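Local atomic coordinates of cyclic GMP-AMP synthase-like receptor (Tribolium castaneum, PDB entry 7LT2), a protein that senses double-stranded RNA in the cytoplasm and makes the cyclic dinucleotide 2',3'-cGAMP from ATP and GTP in innate immunity. Residues Q84-E89 and K99-D104; I75-P80 and A196-S201; D253-L258 and K292-W297. All blocks are in the same frame, centred on the assembly; numbering follows the deposited sequence.

Contact 1 (Q84-E89 and K99-D104); sequences QPVLNE and KLNNLD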
loop_
_atom_site.group_PDB
_atom_site.type_symbol
_atom_site.label_atom_id
_atom_site.label_comp_id
_atom_site.label_asym_id
_atom_site.label_seq_id
_atom_site.Cartn_x
_atom_site.Cartn_y
_atom_site.Cartn_z
ATOM N N GLN A 84 -18.470 -10.135 19.802
ATOM C CA GLN A 84 -17.733 -9.254 20.699
ATOM C C GLN A 84 -16.230 -9.297 20.452
ATOM O O GLN A 84 -15.468 -9.704 21.339
ATOM C CB GLN A 84 -18.040 -9.606 22.153
ATOM C CG GLN A 84 -19.502 -9.403 22.519
ATOM C CD GLN A 84 -19.783 -9.732 23.966
ATOM O OE1 GLN A 84 -18.885 -9.696 24.803
ATOM N NE2 GLN A 84 -21.032 -10.068 24.267
ATOM N N PRO A 85 -15.764 -8.875 19.278
ATOM C CA PRO A 85 -14.318 -8.715 19.088
ATOM C C PRO A 85 -13.802 -7.537 19.900
ATOM O O PRO A 85 -14.461 -6.502 20.013
ATOM C CB PRO A 85 -14.186 -8.460 17.582
ATOM C CG PRO A 85 -15.486 -7.826 17.205
ATOM C CD PRO A 85 -16.529 -8.471 18.083
ATOM N N VAL A 86 -12.617 -7.709 20.482
ATOM C CA VAL A 86 -11.990 -6.675 21.296
ATOM C C VAL A 86 -10.570 -6.468 20.795
ATOM O O VAL A 86 -9.771 -7.412 20.764
ATOM C CB VAL A 86 -11.991 -7.022 22.791
ATOM C CG1 VAL A 86 -11.175 -5.993 23.567
ATOM C CG2 VAL A 86 -13.417 -7.071 23.314
ATOM N N LEU A 87 -10.256 -5.237 20.414
ATOM C CA LEU A 87 -8.941 -4.876 19.905
ATOM C C LEU A 87 -8.144 -4.232 21.031
ATOM O O LEU A 87 -8.619 -3.286 21.669
ATOM C CB LEU A 87 -9.082 -3.926 18.713
ATOM C CG LEU A 87 -7.878 -3.523 17.860
ATOM C CD1 LEU A 87 -8.362 -3.112 16.483
ATOM C CD2 LEU A 87 -7.105 -2.382 18.499
ATOM N N ASN A 88 -6.943 -4.744 21.282
ATOM C CA ASN A 88 -6.094 -4.212 22.338
ATOM C C ASN A 88 -4.736 -3.825 21.772
ATOM O O ASN A 88 -4.145 -4.567 20.980
ATOM C CB ASN A 88 -5.925 -5.220 23.478
ATOM C CG ASN A 88 -7.202 -5.405 24.285
ATOM O OD1 ASN A 88 -7.852 -4.433 24.672
ATOM N ND2 ASN A 88 -7.571 -6.657 24.534
ATOM N N GLU A 89 -4.254 -2.656 22.183
ATOM C CA GLU A 89 -2.916 -2.220 21.812
ATOM C C GLU A 89 -1.879 -3.151 22.427
ATOM O O GLU A 89 -1.909 -3.414 23.631
ATOM C CB GLU A 89 -2.691 -0.782 22.282
ATOM C CG GLU A 89 -3.718 0.235 21.765
ATOM C CD GLU A 89 -4.964 0.342 22.637
ATOM O OE1 GLU A 89 -5.196 -0.558 23.476
ATOM O OE2 GLU A 89 -5.710 1.334 22.484
ATOM N N LYS A 99 -9.105 -10.316 20.115
ATOM C CA LYS A 99 -9.718 -11.502 20.687
ATOM C C LYS A 99 -11.233 -11.372 20.625
ATOM O O LYS A 99 -11.786 -10.274 20.532
ATOM C CB LYS A 99 -9.255 -11.744 22.136
ATOM C CG LYS A 99 -9.543 -10.610 23.102
ATOM C CD LYS A 99 -9.204 -11.027 24.530
ATOM C CE LYS A 99 -9.091 -9.826 25.458
ATOM N NZ LYS A 99 -10.363 -9.057 25.561
ATOM N N LEU A 100 -11.901 -12.516 20.647
ATOM C CA LEU A 100 -13.355 -12.573 20.617
ATOM C C LEU A 100 -13.847 -13.022 21.986
ATOM O O LEU A 100 -13.385 -14.041 22.509
ATOM C CB LEU A 100 -13.858 -13.530 19.530
ATOM C CG LEU A 100 -13.721 -13.157 18.047
ATOM C CD1 LEU A 100 -12.269 -13.170 17.579
ATOM C CD2 LEU A 100 -14.562 -14.093 17.190
ATOM N N ASN A 101 -14.773 -12.258 22.566
ATOM C CA ASN A 101 -15.286 -12.568 23.896
ATOM C C ASN A 101 -16.604 -13.335 23.889
ATOM O O ASN A 101 -17.049 -13.767 24.959
ATOM C CB ASN A 101 -15.462 -11.281 24.715
ATOM C CG ASN A 101 -14.145 -10.737 25.243
ATOM O OD1 ASN A 101 -13.163 -11.467 25.372
ATOM N ND2 ASN A 101 -14.124 -9.449 25.561
ATOM N N ASN A 102 -17.239 -13.524 22.727
ATOM C CA ASN A 102 -18.569 -14.131 22.696
ATOM C C ASN A 102 -18.787 -14.903 21.392
ATOM O O ASN A 102 -19.873 -14.865 20.807
ATOM C CB ASN A 102 -19.663 -13.073 22.876
ATOM C CG ASN A 102 -21.038 -13.681 23.144
ATOM O OD1 ASN A 102 -21.167 -14.647 23.889
ATOM N ND2 ASN A 102 -22.068 -13.119 22.515
ATOM N N LEU A 103 -17.766 -15.627 20.930
ATOM C CA LEU A 103 -17.954 -16.421 19.718
ATOM C C LEU A 103 -19.017 -17.496 19.918
ATOM O O LEU A 103 -19.825 -17.749 19.020
ATOM C CB LEU A 103 -16.637 -17.059 19.268
ATOM C CG LEU A 103 -16.782 -17.892 17.987
ATOM C CD1 LEU A 103 -17.395 -17.060 16.875
ATOM C CD2 LEU A 103 -15.446 -18.486 17.538
ATOM N N ASP A 104 -19.030 -18.140 21.088
ATOM C CA ASP A 104 -20.020 -19.186 21.335
ATOM C C ASP A 104 -21.439 -18.644 21.229
ATOM O O ASP A 104 -22.315 -19.297 20.654
ATOM C CB ASP A 104 -19.797 -19.813 22.707
ATOM C CG ASP A 104 -18.561 -20.686 22.757
ATOM O OD1 ASP A 104 -17.921 -20.883 21.704
ATOM O OD2 ASP A 104 -18.234 -21.178 23.856
HETATM O O HOH W 1 -23.156 -10.086 22.063
HETATM O O HOH W 2 -16.712 -8.025 25.213
#
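Pro85 and Val86 pair antiparallel with Leu100 and Lys99 in the beta hairpin formed by strands 85-89 and 95-100. Val86 and Lys99 are the hydrogen-bonded pair. Val86 N donates to Lys99 O at 2.7 Å, and Lys99 N donates to Val86 O at 3.0 Å. Pro85 has no N-H to give and sits in the non-hydrogen-bonded pair with Leu100, where its CA lies 3.3 Å from Lys99 O in a CA-H...O contact. Lys99 O is therefore approached by two groups of the partner strand. At the open end Asn101 N bonds Gln84 O.

The side chains of Pro85 and Leu100 point to one face of the sheet and are buried; Leu100 packs on Phe118. Val86 and Lys99 share the other face and run side by side, pointing the same way. Lys99 CG stands between the backbone N and the carbonyl carbon (chi1 59°), and the bend at chi4 brings NZ to 3.7 Å from Val86 CG1. Val86 CG2 touches Asn101 ND2 at 3.3 Å.

Gln84 is extended beyond CG and reaches over Asn102, its CD 3.5 Å from Asn102 CB. Its amide plane is nearly perpendicular to that of Asn101. A water links Gln84 OE1 to Asn101 ND2, accepting from the ND2. A second water accepts from Gln84 NE2 and, weakly, from Asn102 ND2. Asn102 ND2 also bonds Tyr82 O, and Asn102 takes the N-cap position before helix 103-107.

The contact thus has two characters. Three direct backbone bonds set the register of the two segments, while the amides at the exposed end are joined through water.

Contact 2 (I75-P80 and A196-S201); sequences ILLHIP and ACFVFS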
loop_
_atom_site.group_PDB
_atom_site.type_symbol
_atom_site.label_atom_id
_atom_site.label_comp_id
_atom_site.label_asym_id
_atom_site.label_seq_id
_atom_site.Cartn_x
_atom_site.Cartn_y
_atom_site.Cartn_z
ATOM N N ILE A 75 -8.309 -7.604 1.203
ATOM C CA ILE A 75 -9.630 -8.220 1.240
ATOM C C ILE A 75 -10.154 -8.073 2.664
ATOM O O ILE A 75 -9.629 -8.697 3.591
ATOM C CB ILE A 75 -9.560 -9.692 0.811
ATOM C CG1 ILE A 75 -8.988 -9.804 -0.605
ATOM C CG2 ILE A 75 -10.941 -10.357 0.891
ATOM C CD1 ILE A 75 -8.584 -11.214 -1.005
ATOM N N LEU A 76 -11.177 -7.236 2.849
ATOM C CA LEU A 76 -11.618 -6.850 4.189
ATOM C C LEU A 76 -12.734 -7.781 4.659
ATOM O O LEU A 76 -13.844 -7.770 4.110
ATOM C CB LEU A 76 -12.071 -5.391 4.210
ATOM C CG LEU A 76 -11.056 -4.366 3.678
ATOM C CD1 LEU A 76 -11.484 -2.958 4.045
ATOM C CD2 LEU A 76 -9.650 -4.635 4.190
ATOM N N LEU A 77 -12.430 -8.585 5.674
ATOM C CA LEU A 77 -13.376 -9.482 6.320
ATOM C C LEU A 77 -13.878 -8.825 7.599
ATOM O O LEU A 77 -13.144 -8.091 8.262
ATOM C CB LEU A 77 -12.703 -10.820 6.640
ATOM C CG LEU A 77 -11.819 -11.381 5.523
ATOM C CD1 LEU A 77 -10.955 -12.523 6.027
ATOM C CD2 LEU A 77 -12.686 -11.831 4.355
ATOM N N HIS A 78 -15.137 -9.080 7.948
ATOM C CA HIS A 78 -15.735 -8.438 9.112
ATOM C C HIS A 78 -16.306 -9.492 10.043
ATOM O O HIS A 78 -17.179 -10.270 9.642
ATOM C CB HIS A 78 -16.830 -7.444 8.718
ATOM C CG HIS A 78 -17.492 -6.801 9.895
ATOM N ND1 HIS A 78 -16.831 -5.935 10.739
ATOM C CD2 HIS A 78 -18.746 -6.924 10.390
ATOM C CE1 HIS A 78 -17.654 -5.540 11.695
ATOM N NE2 HIS A 78 -18.822 -6.128 11.507
ATOM N N ILE A 79 -15.801 -9.516 11.269
ATOM C CA ILE A 79 -16.341 -10.390 12.315
ATOM C C ILE A 79 -17.613 -9.761 12.865
ATOM O O ILE A 79 -17.580 -8.599 13.299
ATOM C CB ILE A 79 -15.310 -10.587 13.420
ATOM C CG1 ILE A 79 -14.049 -11.261 12.868
ATOM C CG2 ILE A 79 -15.914 -11.397 14.576
ATOM C CD1 ILE A 79 -12.892 -11.268 13.830
ATOM N N PRO A 80 -18.740 -10.474 12.869
ATOM C CA PRO A 80 -19.973 -9.917 13.439
ATOM C C PRO A 80 -19.751 -9.408 14.857
ATOM O O PRO A 80 -19.167 -10.096 15.699
ATOM C CB PRO A 80 -20.938 -11.108 13.405
ATOM C CG PRO A 80 -20.449 -11.926 12.245
ATOM C CD PRO A 80 -18.949 -11.815 12.293
ATOM N N ALA A 196 -5.452 -11.071 3.274
ATOM C CA ALA A 196 -6.622 -11.233 4.130
ATOM C C ALA A 196 -6.528 -10.292 5.327
ATOM O O ALA A 196 -5.606 -10.411 6.140
ATOM C CB ALA A 196 -6.728 -12.683 4.600
ATOM N N CYS A 197 -7.492 -9.379 5.447
ATOM C CA CYS A 197 -7.515 -8.379 6.506
ATOM C C CYS A 197 -8.847 -8.437 7.248
ATOM O O CYS A 197 -9.823 -9.014 6.768
ATOM C CB CYS A 197 -7.321 -6.969 5.950
ATOM S SG CYS A 197 -5.866 -6.766 4.884
ATOM N N PHE A 198 -8.885 -7.815 8.426
ATOM C CA PHE A 198 -10.115 -7.690 9.200
ATOM C C PHE A 198 -10.415 -6.218 9.445
ATOM O O PHE A 198 -9.543 -5.473 9.904
ATOM C CB PHE A 198 -10.025 -8.459 10.521
ATOM C CG PHE A 198 -10.186 -9.942 10.350
ATOM C CD1 PHE A 198 -11.445 -10.521 10.365
ATOM C CD2 PHE A 198 -9.084 -10.751 10.147
ATOM C CE1 PHE A 198 -11.594 -11.890 10.199
ATOM C CE2 PHE A 198 -9.230 -12.113 9.976
ATOM C CZ PHE A 198 -10.483 -12.683 10.001
ATOM N N VAL A 199 -11.650 -5.807 9.139
ATOM C CA VAL A 199 -12.056 -4.403 9.153
ATOM C C VAL A 199 -12.972 -4.146 10.344
ATOM O O VAL A 199 -13.770 -5.009 10.732
ATOM C CB VAL A 199 -12.735 -3.999 7.824
ATOM C CG1 VAL A 199 -14.007 -4.812 7.572
ATOM C CG2 VAL A 199 -13.014 -2.494 7.792
ATOM N N PHE A 200 -12.840 -2.961 10.936
ATOM C CA PHE A 200 -13.565 -2.600 12.148
ATOM C C PHE A 200 -14.152 -1.204 12.016
ATOM O O PHE A 200 -13.697 -0.391 11.209
ATOM C CB PHE A 200 -12.653 -2.671 13.371
ATOM C CG PHE A 200 -12.051 -4.022 13.576
ATOM C CD1 PHE A 200 -12.740 -4.997 14.265
ATOM C CD2 PHE A 200 -10.808 -4.327 13.047
ATOM C CE1 PHE A 200 -12.193 -6.251 14.446
ATOM C CE2 PHE A 200 -10.258 -5.577 13.224
ATOM C CZ PHE A 200 -10.950 -6.539 13.922
ATOM N N SER A 201 -15.177 -0.938 12.825
ATOM C CA SER A 201 -15.854 0.349 12.846
ATOM C C SER A 201 -15.128 1.319 13.774
ATOM O O SER A 201 -14.220 0.951 14.526
ATOM C CB SER A 201 -17.312 0.193 13.288
ATOM O OG SER A 201 -17.392 -0.124 14.670
HETATM O O HOH W 3 -13.784 -7.596 11.817
#
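The Phe198 ring carries Leu77 on one face: Leu77 CD1 stands 4.0 Å above the ring plane, displaced toward the rim, with Phe198 CZ as its nearest ring atom. Leu77 CB makes an off-centre CH-pi contact with the same ring. Ile79 CG1 comes in obliquely, 3.7 Å from Phe198 CE1. The His78 ring is met at its edge by Val199 O, which lies almost in the ring plane. His78 ND1 donates to this oxygen at 3.2 Å in a nearly straight bond of 172°. Over one face of the Phe200 ring, toward its rim, lies a water that accepts from Ile79 N and donates to Val199 O. That carbonyl therefore receives both the imidazole and the water.

The strands pair in parallel register but are strongly twisted, the directions of 75-77 and 196-200 lying 51° apart. Cys197 N bonds Ile75 O, Leu77 N bonds Cys197 O, and Val199 N bonds Leu77 O at 2.9 Å. Phe198 CA adds a CA-H...O contact to Leu77 O. Strands 70-77 and 188-200 are neighbours in the central mixed sheet of the nucleotidyltransferase domain. By similarity Glu70 and Asp72 on the first and Asp193 on the second bind the catalytic magnesium, and this pairing continues the strands beyond those positions.

The two faces of the pair are both apolar. Ile75, Leu77, Ala196 and Phe198 lie on one, where helix 131-147 packs through Thr134 and Met138. Leu76 and Cys197 lie on the other, facing Phe223. Here Leu76 CD2 touches Cys197 CB at 3.7 Å. Leu76 and Val199 cross at about a right angle, with Leu76 CB 3.9 Å from Val199 CG1. Val199 CG1, set between the backbone N and the carbonyl carbon (chi1 61°), also comes to 3.5 Å from Leu77 O.

Contact 3 (D253-L258 and K292-W297); sequences DNKNRL and KDQSFW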
loop_
_atom_site.group_PDB
_atom_site.type_symbol
_atom_site.label_atom_id
_atom_site.label_comp_id
_atom_site.label_asym_id
_atom_site.label_seq_id
_atom_site.Cartn_x
_atom_site.Cartn_y
_atom_site.Cartn_z
ATOM N N ASP A 253 -4.647 13.819 -0.515
ATOM C CA ASP A 253 -5.434 14.197 -1.680
ATOM C C ASP A 253 -5.705 15.697 -1.668
ATOM O O ASP A 253 -5.624 16.358 -0.630
ATOM C CB ASP A 253 -6.760 13.426 -1.692
ATOM C CG ASP A 253 -7.358 13.276 -3.081
ATOM O OD1 ASP A 253 -6.751 13.725 -4.080
ATOM O OD2 ASP A 253 -8.460 12.697 -3.175
ATOM N N ASN A 254 -6.032 16.229 -2.849
ATOM C CA ASN A 254 -6.402 17.637 -3.017
ATOM C C ASN A 254 -5.330 18.568 -2.450
ATOM O O ASN A 254 -5.617 19.534 -1.738
ATOM C CB ASN A 254 -7.775 17.914 -2.389
ATOM C CG ASN A 254 -8.257 19.335 -2.634
ATOM O OD1 ASN A 254 -7.975 19.932 -3.679
ATOM N ND2 ASN A 254 -8.964 19.896 -1.657
ATOM N N LYS A 255 -4.066 18.272 -2.776
ATOM C CA LYS A 255 -2.955 19.081 -2.288
ATOM C C LYS A 255 -1.965 19.412 -3.399
ATOM O O LYS A 255 -0.766 19.565 -3.146
ATOM C CB LYS A 255 -2.259 18.401 -1.110
ATOM C CG LYS A 255 -3.068 18.535 0.181
ATOM C CD LYS A 255 -2.347 17.983 1.394
ATOM C CE LYS A 255 -3.060 18.384 2.681
ATOM N NZ LYS A 255 -4.419 17.787 2.819
ATOM N N ASN A 256 -2.462 19.534 -4.628
ATOM C CA ASN A 256 -1.779 20.223 -5.722
ATOM C C ASN A 256 -0.341 19.761 -5.915
ATOM O O ASN A 256 -0.099 18.744 -6.571
ATOM C CB ASN A 256 -1.834 21.736 -5.485
ATOM C CG ASN A 256 -1.560 22.530 -6.742
ATOM O OD1 ASN A 256 -1.250 21.966 -7.792
ATOM N ND2 ASN A 256 -1.686 23.848 -6.646
ATOM N N ARG A 257 0.619 20.495 -5.349
ATOM C CA ARG A 257 2.028 20.178 -5.557
ATOM C C ARG A 257 2.512 18.964 -4.766
ATOM O O ARG A 257 3.640 18.512 -4.996
ATOM C CB ARG A 257 2.903 21.388 -5.201
ATOM C CG ARG A 257 3.118 22.386 -6.346
ATOM C CD ARG A 257 1.835 23.121 -6.686
ATOM N NE ARG A 257 2.088 24.348 -7.438
ATOM C CZ ARG A 257 1.887 24.488 -8.741
ATOM N NH1 ARG A 257 1.447 23.488 -9.487
ATOM N NH2 ARG A 257 2.121 25.668 -9.309
ATOM N N LEU A 258 1.696 18.410 -3.864
ATOM C CA LEU A 258 2.208 17.427 -2.907
ATOM C C LEU A 258 2.692 16.152 -3.594
ATOM O O LEU A 258 3.810 15.692 -3.341
ATOM C CB LEU A 258 1.140 17.092 -1.861
ATOM C CG LEU A 258 1.588 16.113 -0.762
ATOM C CD1 LEU A 258 0.933 16.469 0.563
ATOM C CD2 LEU A 258 1.282 14.654 -1.118
ATOM N N LYS A 292 2.211 22.087 8.302
ATOM C CA LYS A 292 2.063 23.205 7.382
ATOM C C LYS A 292 0.615 23.672 7.318
ATOM O O LYS A 292 -0.321 22.884 7.465
ATOM C CB LYS A 292 2.527 22.813 5.975
ATOM C CG LYS A 292 4.011 22.527 5.844
ATOM C CD LYS A 292 4.840 23.763 6.118
ATOM C CE LYS A 292 6.302 23.486 5.827
ATOM N NZ LYS A 292 7.195 24.596 6.238
ATOM N N ASP A 293 0.441 24.971 7.092
ATOM C CA ASP A 293 -0.858 25.467 6.676
ATOM C C ASP A 293 -1.221 24.858 5.322
ATOM O O ASP A 293 -0.353 24.436 4.551
ATOM C CB ASP A 293 -0.841 26.993 6.592
ATOM C CG ASP A 293 -2.211 27.574 6.345
ATOM O OD1 ASP A 293 -3.009 27.638 7.305
ATOM O OD2 ASP A 293 -2.492 27.962 5.192
ATOM N N GLN A 294 -2.525 24.811 5.030
ATOM C CA GLN A 294 -2.970 24.225 3.767
ATOM C C GLN A 294 -2.432 24.990 2.559
ATOM O O GLN A 294 -2.218 24.401 1.494
ATOM C CB GLN A 294 -4.498 24.169 3.719
ATOM C CG GLN A 294 -5.064 22.992 4.479
ATOM C CD GLN A 294 -4.461 21.683 4.013
ATOM O OE1 GLN A 294 -4.671 21.265 2.870
ATOM N NE2 GLN A 294 -3.695 21.032 4.891
ATOM N N SER A 295 -2.196 26.297 2.701
ATOM C CA SER A 295 -1.740 27.097 1.570
ATOM C C SER A 295 -0.348 26.704 1.092
ATOM O O SER A 295 0.024 27.046 -0.033
ATOM C CB SER A 295 -1.764 28.579 1.943
ATOM O OG SER A 295 -0.994 28.808 3.110
ATOM N N PHE A 296 0.419 25.985 1.915
ATOM C CA PHE A 296 1.773 25.598 1.525
ATOM C C PHE A 296 1.774 24.815 0.219
ATOM O O PHE A 296 2.658 24.998 -0.627
ATOM C CB PHE A 296 2.410 24.777 2.645
ATOM C CG PHE A 296 3.741 24.182 2.289
ATOM C CD1 PHE A 296 4.875 24.974 2.223
ATOM C CD2 PHE A 296 3.860 22.819 2.047
ATOM C CE1 PHE A 296 6.105 24.423 1.905
ATOM C CE2 PHE A 296 5.086 22.258 1.732
ATOM C CZ PHE A 296 6.213 23.061 1.660
ATOM N N TRP A 297 0.778 23.955 0.025
ATOM C CA TRP A 297 0.741 23.068 -1.129
ATOM C C TRP A 297 0.361 23.778 -2.422
ATOM O O TRP A 297 0.401 23.153 -3.488
ATOM C CB TRP A 297 -0.216 21.913 -0.830
ATOM C CG TRP A 297 0.148 21.243 0.470
ATOM C CD1 TRP A 297 -0.553 21.289 1.642
ATOM C CD2 TRP A 297 1.326 20.469 0.736
ATOM N NE1 TRP A 297 0.107 20.578 2.613
ATOM C CE2 TRP A 297 1.265 20.068 2.087
ATOM C CE3 TRP A 297 2.427 20.079 -0.035
ATOM C CZ2 TRP A 297 2.258 19.288 2.685
ATOM C CZ3 TRP A 297 3.416 19.298 0.559
ATOM C CH2 TRP A 297 3.323 18.914 1.909
HETATM O O HOH W 4 -6.223 21.538 0.803
#
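Trp297 presents one face of its indole to Lys255 and Leu258, which divide it between them. Leu258 CD1 lies over the six-membered ring, 3.6 Å from its centroid and only 8° off the normal. Lys255 CD lies over the five-membered ring, 3.9 Å from the centroid. Both are CH-pi contacts, and both side chains cross the indole obliquely. Phe296 CD2 covers the opposite face, so the ring is packed on both sides.

Beyond the indole, Lys255 crosses Gln294 at about a right angle, with Lys255 CE 3.3 Å from Gln294 OE1. The lysine chain bends at chi4, and NZ bonds Leu251 O.

The backbone adds one direct bond, a long one: Arg257 N donates to Trp297 O at 3.3 Å. Arg257 belongs to the type II' turn from Lys255 to Leu258, which leads into helix 258-272. Asp293, itself a manganese-binding residue, starts an Asx turn, its OD2 accepting from Ser295 N and also from Ser295 OG.

The contact joins the loops before helix 258-272 and after helix 278-291. The second loop thus runs from the manganese site, which also includes Ile289, Glu290 and Lys292, to the indole. The grip is mainly apolar: the lysine contributes methylenes to the indole, while its ammonium bonds the backbone carbonyl of Leu251.

Overall arrangement
Contacts 1 and 2 belong to the same mixed sheet of the nucleotidyltransferase domain, with centres 13 Å apart. Contact 1 is nested in the chain loop that contact 2 closes. They touch directly: Pro85 CD lies 3.9 Å from Pro80 O, and Leu100 CD2 4.0 Å from Ile79 CG2. Contact 2 is close to the probable active site, with the side chain of Cys197 about 8 Å from that of Asp72. Contact 3 follows later in the chain, its nearest atoms about 18 Å from contact 2 and about 24 Å from contact 1. It lies by the bound manganese, about 5 Å from the side chain of Gln294.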